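Local coordinates for phosphoenolpyruvate-protein phosphotransferase (Coxiella burnetii, PDB 3TRC) that probably transfers the phosphoryl group of phosphoenolpyruvate to a histidine of a protein, the part present here being its GAF domain, at residues A[52-57]-A[69-75]; A[13-17]-A[29-33]; A[110-116]-A[131-137]. All blocks are in the same frame, centred on the assembly; numbering follows the deposited sequence.

Overall arrangement
Along the chain the three contacts follow in series, contact 2 closing before contact 1 opens and contact 1 before contact 3. Contacts 1 and 3 both belong to the antiparallel sheet of the GAF domain: contact 1 pairs strand 72-74, an edge strand within this chain, with strand 54-61, and contact 3 pairs strands 114-122 and 125-134. Their centres are about 20 Å apart. Contact 2 joins helices 3-19 and 23-37, its centre about 23 Å from that of contact 1 and about 20 Å from that of contact 3. No two contacts touch, the nearest atoms staying about 7 Å apart. Contacts 1 and 3 thus tie strand pairs on the two sides of strand 42-49, while contact 2 holds the N-terminal helix pair together.

Contact 1. Residues A[52-57]-A[69-75]; sequences HGEYVL and GKLRLKF. With NA (sodium ion), chain C.
Two salt bridges spread from the carboxylate of Glu54. Its OE1 receives Arg72 NH1 at 2.9 Å, nearly along the C-O axis, the oxygen standing at the guanidinium edge but tilted somewhat out of its plane; its OE2 receives Lys74 NZ at 2.9 Å from above the carboxylate plane. Lys74 bends at chi2 (-67°), which lays its end beside the extended Glu54 chain, both pointing the same way. A water also donates to OE2. Arg72 NH1 has a second acidic partner in Asp49, and Val56 CG2 lies over one guanidinium face, toward its rim, 3.3 Å from Arg72 NH1. Glu54 with Lys74 and Val56 with Arg72 are non-hydrogen-bonded pairs, which puts all four side chains on one face of the sheet.

The backbones form an antiparallel hairpin at the sheet margin of the GAF domain, the strand axes at 158°. Tyr55 and Leu73 are a hydrogen-bonded pair, with Tyr55 N to Leu73 O at 2.7 Å, while Phe75 N reaches Gly53 O almost straight (177°). Toward strand 42-49, Gly53 and Glu54 both face Asp49, a G1 beta bulge.

Aromatic contacts gather at the Phe75 end. The edge of Phe75 meets a face of Tyr55 in an edge-to-face pair, Phe75 CD1 lying 3.6 Å from Tyr55 CE2. Gly53 CA makes a CH-pi contact, 3.7 Å from the Phe75 ring centroid. Tyr55 OH binds the sodium ion at 2.7 Å, in the ring plane, at a site including Gly76, Gly81 and Glu85.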
loop_
_atom_site.group_PDB
_atom_site.type_symbol
_atom_site.label_atom_id
_atom_site.label_comp_id
_atom_site.label_asym_id
_atom_site.label_seq_id
_atom_site.Cartn_x
_atom_site.Cartn_y
_atom_site.Cartn_z
ATOM N N HIS A 52 17.448 -24.587 0.930
ATOM C CA HIS A 52 17.431 -25.459 2.101
ATOM C C HIS A 52 16.016 -25.872 2.511
ATOM O O HIS A 52 15.843 -26.658 3.444
ATOM C CB HIS A 52 18.132 -24.784 3.282
ATOM C CG HIS A 52 19.573 -24.467 3.021
ATOM N ND1 HIS A 52 20.038 -23.179 2.865
ATOM C CD2 HIS A 52 20.649 -25.275 2.879
ATOM C CE1 HIS A 52 21.340 -23.206 2.642
ATOM N NE2 HIS A 52 21.736 -24.467 2.647
ATOM N N GLY A 53 15.014 -25.336 1.822
ATOM C CA GLY A 53 13.630 -25.674 2.106
ATOM C C GLY A 53 13.203 -25.273 3.506
ATOM O O GLY A 53 12.536 -26.034 4.214
ATOM N N GLU A 54 13.595 -24.068 3.905
ATOM C CA GLU A 54 13.300 -23.551 5.235
ATOM C C GLU A 54 12.894 -22.090 5.179
ATOM O O GLU A 54 13.362 -21.334 4.331
ATOM C CB GLU A 54 14.535 -23.664 6.134
ATOM C CG GLU A 54 15.013 -25.075 6.394
ATOM C CD GLU A 54 16.390 -25.116 7.034
ATOM O OE1 GLU A 54 17.239 -24.254 6.712
ATOM O OE2 GLU A 54 16.624 -26.016 7.863
ATOM N N TYR A 55 12.016 -21.706 6.097
ATOM C CA TYR A 55 11.746 -20.307 6.373
ATOM C C TYR A 55 12.799 -19.805 7.339
ATOM O O TYR A 55 13.104 -20.478 8.317
ATOM C CB TYR A 55 10.384 -20.175 7.036
ATOM C CG TYR A 55 9.272 -20.662 6.162
ATOM C CD1 TYR A 55 8.901 -19.926 5.052
ATOM C CD2 TYR A 55 8.602 -21.846 6.433
ATOM C CE1 TYR A 55 7.900 -20.330 4.236
ATOM C CE2 TYR A 55 7.580 -22.277 5.598
ATOM C CZ TYR A 55 7.242 -21.494 4.498
ATOM O OH TYR A 55 6.241 -21.830 3.628
ATOM N N VAL A 56 13.344 -18.622 7.074
ATOM C CA VAL A 56 14.335 -18.031 7.970
ATOM C C VAL A 56 13.787 -16.767 8.612
ATOM O O VAL A 56 13.282 -15.887 7.925
ATOM C CB VAL A 56 15.619 -17.665 7.206
ATOM C CG1 VAL A 56 16.679 -17.147 8.179
ATOM C CG2 VAL A 56 16.133 -18.868 6.444
ATOM N N LEU A 57 13.867 -16.674 9.933
ATOM C CA LEU A 57 13.398 -15.469 10.607
ATOM C C LEU A 57 14.277 -14.291 10.204
ATOM O O LEU A 57 15.504 -14.353 10.325
ATOM C CB LEU A 57 13.441 -15.658 12.122
ATOM C CG LEU A 57 12.966 -14.450 12.924
ATOM C CD1 LEU A 57 11.466 -14.237 12.720
ATOM C CD2 LEU A 57 13.286 -14.652 14.405
ATOM N N GLY A 69 17.830 -14.070 11.690
ATOM C CA GLY A 69 18.878 -14.543 10.805
ATOM C C GLY A 69 19.272 -15.976 11.100
ATOM O O GLY A 69 20.088 -16.557 10.382
ATOM N N LYS A 70 18.678 -16.552 12.145
ATOM C CA LYS A 70 19.085 -17.868 12.640
ATOM C C LYS A 70 17.950 -18.899 12.719
ATOM O O LYS A 70 18.125 -20.049 12.323
ATOM C CB LYS A 70 19.744 -17.724 14.019
ATOM C CG LYS A 70 20.937 -16.775 14.047
ATOM C CD LYS A 70 22.054 -17.281 13.141
ATOM C CE LYS A 70 23.227 -16.317 13.097
ATOM N NZ LYS A 70 24.271 -16.770 12.131
ATOM N N LEU A 71 16.801 -18.500 13.253
ATOM C CA LEU A 71 15.685 -19.426 13.414
ATOM C C LEU A 71 15.190 -19.919 12.058
ATOM O O LEU A 71 14.819 -19.123 11.201
ATOM C CB LEU A 71 14.541 -18.761 14.178
ATOM C CG LEU A 71 13.288 -19.619 14.355
ATOM C CD1 LEU A 71 13.593 -20.871 15.167
ATOM C CD2 LEU A 71 12.187 -18.802 15.007
ATOM N N ARG A 72 15.196 -21.236 11.877
ATOM C CA ARG A 72 14.779 -21.850 10.622
ATOM C C ARG A 72 13.671 -22.869 10.856
ATOM O O ARG A 72 13.741 -23.686 11.779
ATOM C CB ARG A 72 15.979 -22.498 9.919
ATOM C CG ARG A 72 16.977 -21.480 9.401
ATOM C CD ARG A 72 18.298 -22.087 8.954
ATOM N NE ARG A 72 19.084 -21.072 8.262
ATOM C CZ ARG A 72 18.976 -20.811 6.964
ATOM N NH1 ARG A 72 18.140 -21.517 6.209
ATOM N NH2 ARG A 72 19.713 -19.855 6.419
ATOM N N LEU A 73 12.641 -22.807 10.019
ATOM C CA LEU A 73 11.496 -23.701 10.126
ATOM C C LEU A 73 11.319 -24.396 8.786
ATOM O O LEU A 73 11.365 -23.748 7.747
ATOM C CB LEU A 73 10.237 -22.905 10.472
ATOM C CG LEU A 73 10.284 -22.099 11.773
ATOM C CD1 LEU A 73 9.020 -21.253 11.918
ATOM C CD2 LEU A 73 10.459 -23.018 12.966
ATOM N N LYS A 74 11.123 -25.709 8.802
ATOM C CA LYS A 74 11.035 -26.463 7.555
ATOM C C LYS A 74 9.755 -26.176 6.781
ATOM O O LYS A 74 8.675 -26.043 7.367
ATOM C CB LYS A 74 11.148 -27.966 7.826
ATOM C CG LYS A 74 12.501 -28.399 8.364
ATOM C CD LYS A 74 13.586 -28.209 7.322
ATOM C CE LYS A 74 14.905 -28.811 7.780
ATOM N NZ LYS A 74 15.979 -28.613 6.766
ATOM N N PHE A 75 9.877 -26.078 5.461
ATOM C CA PHE A 75 8.703 -25.941 4.607
ATOM C C PHE A 75 7.709 -27.052 4.945
ATOM O O PHE A 75 8.095 -28.207 5.130
ATOM C CB PHE A 75 9.069 -26.055 3.121
ATOM C CG PHE A 75 9.781 -24.850 2.547
ATOM C CD1 PHE A 75 9.984 -23.706 3.299
ATOM C CD2 PHE A 75 10.239 -24.874 1.235
ATOM C CE1 PHE A 75 10.635 -22.606 2.754
ATOM C CE2 PHE A 75 10.891 -23.780 0.684
ATOM C CZ PHE A 75 11.093 -22.643 1.447
HETATM NA NA NA C . 5.336 -24.334 3.884
HETATM O O HOH W 1 14.799 -26.200 10.261
#

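Contact 2. Residues A[13-17]-A[29-33]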
loop_
_atom_site.group_PDB
_atom_site.type_symbol
_atom_site.label_atom_id
_atom_site.label_comp_id
_atom_site.label_asym_id
_atom_site.label_seq_id
_atom_site.Cartn_x
_atom_site.Cartn_y
_atom_site.Cartn_z
ATOM N N ILE A 13 2.542 3.715 7.619
ATOM C CA ILE A 13 3.532 2.656 7.443
ATOM C C ILE A 13 3.950 2.476 5.983
ATOM O O ILE A 13 5.100 2.155 5.703
ATOM C CB ILE A 13 3.059 1.310 8.026
ATOM C CG1 ILE A 13 4.208 0.306 8.039
ATOM C CG2 ILE A 13 1.889 0.752 7.227
ATOM C CD1 ILE A 13 3.903 -0.945 8.831
ATOM N N THR A 14 3.016 2.677 5.058
ATOM C CA THR A 14 3.327 2.581 3.634
ATOM C C THR A 14 4.371 3.651 3.334
ATOM O O THR A 14 5.337 3.417 2.607
ATOM C CB THR A 14 2.072 2.785 2.755
ATOM O OG1 THR A 14 1.070 1.826 3.125
ATOM C CG2 THR A 14 2.407 2.601 1.281
ATOM N N GLN A 15 4.163 4.823 3.930
ATOM C CA GLN A 15 5.104 5.935 3.865
ATOM C C GLN A 15 6.479 5.538 4.391
ATOM O O GLN A 15 7.494 5.734 3.725
ATOM C CB GLN A 15 4.576 7.101 4.699
ATOM C CG GLN A 15 5.436 8.341 4.652
ATOM C CD GLN A 15 5.077 9.234 3.488
ATOM O OE1 GLN A 15 5.516 9.008 2.360
ATOM N NE2 GLN A 15 4.264 10.251 3.751
ATOM N N GLU A 16 6.504 4.985 5.598
ATOM C CA GLU A 16 7.759 4.611 6.237
ATOM C C GLU A 16 8.502 3.492 5.498
ATOM O O GLU A 16 9.727 3.518 5.403
ATOM C CB GLU A 16 7.529 4.235 7.706
ATOM C CG GLU A 16 7.288 5.425 8.632
ATOM C CD GLU A 16 7.171 5.017 10.093
ATOM O OE1 GLU A 16 6.724 3.883 10.367
ATOM O OE2 GLU A 16 7.531 5.827 10.972
ATOM N N VAL A 17 7.764 2.516 4.975
ATOM C CA VAL A 17 8.384 1.430 4.216
ATOM C C VAL A 17 9.052 1.952 2.950
ATOM O O VAL A 17 10.190 1.603 2.650
ATOM C CB VAL A 17 7.376 0.319 3.848
ATOM C CG1 VAL A 17 8.010 -0.678 2.876
ATOM C CG2 VAL A 17 6.886 -0.391 5.100
ATOM N N LEU A 29 11.056 -2.225 10.655
ATOM C CA LEU A 29 10.098 -1.157 10.893
ATOM C C LEU A 29 8.695 -1.739 10.995
ATOM O O LEU A 29 7.921 -1.402 11.895
ATOM C CB LEU A 29 10.188 -0.161 9.736
ATOM C CG LEU A 29 9.225 0.997 9.508
ATOM C CD1 LEU A 29 9.818 1.891 8.429
ATOM C CD2 LEU A 29 7.846 0.512 9.101
ATOM N N VAL A 30 8.380 -2.633 10.066
ATOM C CA VAL A 30 7.064 -3.253 10.004
ATOM C C VAL A 30 6.704 -4.060 11.258
ATOM O O VAL A 30 5.622 -3.888 11.811
ATOM C CB VAL A 30 6.918 -4.099 8.722
ATOM C CG1 VAL A 30 5.656 -4.941 8.771
ATOM C CG2 VAL A 30 6.927 -3.185 7.495
ATOM N N VAL A 31 7.600 -4.928 11.731
ATOM C CA VAL A 31 7.251 -5.749 12.887
ATOM C C VAL A 31 7.020 -4.894 14.140
ATOM O O VAL A 31 6.147 -5.191 14.961
ATOM C CB VAL A 31 8.284 -6.880 13.145
ATOM C CG1 VAL A 31 8.394 -7.772 11.919
ATOM C CG2 VAL A 31 9.649 -6.315 13.526
ATOM N N VAL A 32 7.781 -3.812 14.264
ATOM C CA VAL A 32 7.627 -2.918 15.404
ATOM C C VAL A 32 6.313 -2.149 15.293
ATOM O O VAL A 32 5.545 -2.068 16.254
ATOM C CB VAL A 32 8.800 -1.919 15.514
ATOM C CG1 VAL A 32 8.477 -0.830 16.532
ATOM C CG2 VAL A 32 10.080 -2.644 15.905
ATOM N N ARG A 33 6.061 -1.593 14.112
ATOM C CA ARG A 33 4.878 -0.764 13.886
ATOM C C ARG A 33 3.594 -1.558 14.057
ATOM O O ARG A 33 2.631 -1.071 14.649
ATOM C CB ARG A 33 4.918 -0.119 12.493
ATOM C CG ARG A 33 5.958 0.974 12.342
ATOM C CD ARG A 33 5.737 2.101 13.338
ATOM N NE ARG A 33 6.648 3.216 13.104
ATOM C CZ ARG A 33 7.131 4.003 14.062
ATOM N NH1 ARG A 33 6.795 3.793 15.326
ATOM N NH2 ARG A 33 7.953 4.998 13.755
#
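The backbones come nearest at Ile13 and Val30 (CA-CA 7.3 Å) and at Val17 and Leu29 (CA-CA 7.4 Å), where helices 3-19 and 23-37 run antiparallel. The short segments have axes 10.7 Å apart at closest approach and 156° between their directions. This is an antiparallel helix pair linked by a short turn, in the helical layer of this GAF-domain construct. Within each segment the helical pattern is intact, as the i to i+4 bonds from Val17 N to Ile13 O and from Arg33 N to Leu29 O indicate.

The apolar side chains interlock between the axes. Leu29 splays its two methyls: CD1 presses on Glu16 CB at 3.4 Å, and CD2 meets Ile13 CG1. Ile13 has two conformers; in the one described, with CG1 anti to its backbone N (chi1 -170°) and an extended chain, it carries CD1 across to Val30 CG2 and the CB of Arg33. Val17 CG2 reaches the same Val30 methyl at 3.7 Å. Val30 also touches Leu151 and Leu155 of helix 142-164, which ties the pair to that helix.

At the outer side of this apolar row Arg33 meets the Glu16 carboxylate through NE and NH2, both oxygens using syn lone pairs and the two planes only 18° apart. Arg33 NH1 turns to a second acid, Glu36. Arg33 NE donates to OE1 of Glu16 at 2.8 Å, and NH2 to its OE2 at 2.9 Å.

Contact 3. Residues A[110-116]-A[131-137]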
loop_
_atom_site.group_PDB
_atom_site.type_symbol
_atom_site.label_atom_id
_atom_site.label_comp_id
_atom_site.label_asym_id
_atom_site.label_seq_id
_atom_site.Cartn_x
_atom_site.Cartn_y
_atom_site.Cartn_z
ATOM N N GLU A 110 7.083 -15.801 25.324
ATOM C CA GLU A 110 5.803 -15.625 26.007
ATOM C C GLU A 110 4.747 -16.591 25.475
ATOM O O GLU A 110 4.859 -17.095 24.359
ATOM C CB GLU A 110 5.300 -14.184 25.865
ATOM C CG GLU A 110 6.057 -13.163 26.692
ATOM C CD GLU A 110 5.197 -11.966 27.056
ATOM O OE1 GLU A 110 4.470 -12.045 28.071
ATOM O OE2 GLU A 110 5.241 -10.952 26.331
ATOM N N ASP A 111 3.721 -16.842 26.283
ATOM C CA ASP A 111 2.646 -17.754 25.907
ATOM C C ASP A 111 1.583 -17.062 25.061
ATOM O O ASP A 111 0.584 -16.568 25.586
ATOM C CB ASP A 111 1.995 -18.361 27.150
ATOM C CG ASP A 111 2.820 -19.479 27.752
ATOM O OD1 ASP A 111 3.339 -20.316 26.980
ATOM O OD2 ASP A 111 2.950 -19.519 28.994
ATOM N N TYR A 112 1.791 -17.042 23.751
ATOM C CA TYR A 112 0.825 -16.419 22.851
ATOM C C TYR A 112 -0.307 -17.371 22.508
ATOM O O TYR A 112 -0.159 -18.593 22.588
ATOM C CB TYR A 112 1.500 -15.928 21.568
ATOM C CG TYR A 112 2.652 -15.000 21.829
ATOM C CD1 TYR A 112 2.449 -13.760 22.421
ATOM C CD2 TYR A 112 3.950 -15.363 21.494
ATOM C CE1 TYR A 112 3.504 -12.907 22.670
ATOM C CE2 TYR A 112 5.011 -14.516 21.736
ATOM C CZ TYR A 112 4.785 -13.291 22.324
ATOM O OH TYR A 112 5.848 -12.450 22.566
ATOM N N HIS A 113 -1.442 -16.799 22.130
ATOM C CA HIS A 113 -2.603 -17.595 21.771
ATOM C C HIS A 113 -3.183 -17.133 20.445
ATOM O O HIS A 113 -3.156 -17.878 19.470
ATOM C CB HIS A 113 -3.638 -17.561 22.897
ATOM C CG HIS A 113 -3.162 -18.220 24.152
ATOM N ND1 HIS A 113 -3.344 -19.564 24.400
ATOM C CD2 HIS A 113 -2.474 -17.732 25.211
ATOM C CE1 HIS A 113 -2.806 -19.871 25.568
ATOM N NE2 HIS A 113 -2.270 -18.777 26.081
ATOM N N GLY A 114 -3.688 -15.902 20.402
ATOM C CA GLY A 114 -4.182 -15.335 19.158
ATOM C C GLY A 114 -3.088 -15.359 18.106
ATOM O O GLY A 114 -1.933 -15.077 18.413
ATOM N N PHE A 115 -3.455 -15.685 16.869
ATOM C CA PHE A 115 -2.480 -15.937 15.802
ATOM C C PHE A 115 -3.019 -15.482 14.451
ATOM O O PHE A 115 -4.145 -15.813 14.074
ATOM C CB PHE A 115 -2.158 -17.441 15.747
ATOM C CG PHE A 115 -1.223 -17.851 14.633
ATOM C CD1 PHE A 115 -1.706 -18.132 13.358
ATOM C CD2 PHE A 115 0.132 -18.027 14.880
ATOM C CE1 PHE A 115 -0.845 -18.539 12.340
ATOM C CE2 PHE A 115 1.002 -18.433 13.867
ATOM C CZ PHE A 115 0.511 -18.690 12.596
ATOM N N LEU A 116 -2.222 -14.708 13.728
ATOM C CA LEU A 116 -2.541 -14.403 12.338
ATOM C C LEU A 116 -1.305 -14.645 11.494
ATOM O O LEU A 116 -0.301 -13.947 11.634
ATOM C CB LEU A 116 -3.014 -12.953 12.180
ATOM C CG LEU A 116 -3.319 -12.497 10.748
ATOM C CD1 LEU A 116 -4.386 -13.379 10.112
ATOM C CD2 LEU A 116 -3.759 -11.033 10.744
ATOM N N VAL A 131 3.897 -13.205 10.594
ATOM C CA VAL A 131 3.233 -13.863 11.717
ATOM C C VAL A 131 2.968 -12.858 12.827
ATOM O O VAL A 131 3.901 -12.264 13.366
ATOM C CB VAL A 131 4.066 -15.023 12.300
ATOM C CG1 VAL A 131 3.346 -15.633 13.508
ATOM C CG2 VAL A 131 4.332 -16.091 11.246
ATOM N N ILE A 132 1.694 -12.685 13.166
ATOM C CA ILE A 132 1.291 -11.751 14.207
ATOM C C ILE A 132 0.669 -12.544 15.359
ATOM O O ILE A 132 -0.153 -13.422 15.140
ATOM C CB ILE A 132 0.278 -10.705 13.674
ATOM C CG1 ILE A 132 0.808 -10.017 12.408
ATOM C CG2 ILE A 132 -0.020 -9.666 14.742
ATOM C CD1 ILE A 132 0.335 -10.661 11.109
ATOM N N GLN A 133 1.088 -12.253 16.584
ATOM C CA GLN A 133 0.616 -13.022 17.730
ATOM C C GLN A 133 0.207 -12.107 18.864
ATOM O O GLN A 133 0.682 -10.983 18.970
ATOM C CB GLN A 133 1.705 -13.984 18.210
ATOM C CG GLN A 133 2.259 -14.884 17.103
ATOM C CD GLN A 133 3.378 -15.790 17.587
ATOM O OE1 GLN A 133 4.564 -15.466 17.455
ATOM N NE2 GLN A 133 3.007 -16.934 18.152
ATOM N N GLN A 134 -0.698 -12.587 19.706
ATOM C CA GLN A 134 -1.063 -11.836 20.896
ATOM C C GLN A 134 -1.325 -12.778 22.057
ATOM O O GLN A 134 -1.620 -13.957 21.863
ATOM C CB GLN A 134 -2.264 -10.917 20.638
ATOM C CG GLN A 134 -3.486 -11.607 20.080
ATOM C CD GLN A 134 -4.471 -10.623 19.474
ATOM O OE1 GLN A 134 -4.221 -9.418 19.435
ATOM N NE2 GLN A 134 -5.598 -11.135 19.002
ATOM N N LEU A 135 -1.190 -12.246 23.264
ATOM C CA LEU A 135 -1.399 -13.020 24.476
ATOM C C LEU A 135 -2.866 -13.403 24.666
ATOM O O LEU A 135 -3.165 -14.487 25.168
ATOM C CB LEU A 135 -0.897 -12.226 25.683
ATOM C CG LEU A 135 0.599 -11.898 25.676
ATOM C CD1 LEU A 135 0.918 -10.782 26.662
ATOM C CD2 LEU A 135 1.432 -13.141 25.966
ATOM N N GLU A 136 -3.779 -12.516 24.271
ATOM C CA GLU A 136 -5.203 -12.793 24.415
ATOM C C GLU A 136 -5.578 -13.939 23.494
ATOM O O GLU A 136 -5.024 -14.071 22.398
ATOM C CB GLU A 136 -6.042 -11.562 24.054
ATOM C CG GLU A 136 -5.866 -10.375 24.986
ATOM C CD GLU A 136 -6.754 -10.452 26.211
ATOM O OE1 GLU A 136 -7.735 -11.226 26.191
ATOM O OE2 GLU A 136 -6.474 -9.736 27.197
ATOM N N SER A 137 -6.514 -14.770 23.935
ATOM C CA SER A 137 -7.021 -15.841 23.086
ATOM C C SER A 137 -8.137 -15.303 22.192
ATOM O O SER A 137 -9.289 -15.727 22.281
ATOM C CB SER A 137 -7.512 -17.025 23.929
ATOM O OG SER A 137 -6.431 -17.644 24.607
HETATM O O HOH W 2 0.078 -17.231 18.545
#
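The Tyr112 ring meets Leu135 and Gln133 across the contact: Leu135 CD2 approaches Tyr112 CD1 obliquely at 3.7 Å, Gln133 NE2 lies near Tyr112 CD2, and the carbonyl carbon of Gln134 sits at the ring edge. One face of the ring is overlain by the backbone of Glu110, towards its rim. The Gln133 amide plane is turned 52° from the ring. Leu135 O lies near the plane at the edge of the His113 ring, 3.3 Å from His113 CD2, while His113 ND1 is hydrogen-bonded to Asp94. Phe115, with CG anti to its backbone N (chi1 177°), swings its ring until CE2 comes 3.7 Å from Val131 CG1; a water lies in plane at the ring edge. That water donates to Gly114 O and accepts from Gln133 NE2.

These groups sit on the hairpin of strands 114-122 and 125-134 in the GAF sheet, the strand axes antiparallel at 167°. Leu116 and Ile132 form a hydrogen-bonded pair, linked by Leu116 N to Ile132 O and Ile132 N to Leu116 O, both 2.8 Å. Their side chains run side by side, and both touch Cys148 of helix 142-164, which packs on that face.

Nearer the open end the regular pairing is interrupted by a classic beta bulge, in which His113 and Gly114 both face Gln134. His113 N donates to Gln134 O almost straight, and Gly114 N bonds to Glu136 O at 3.0 Å.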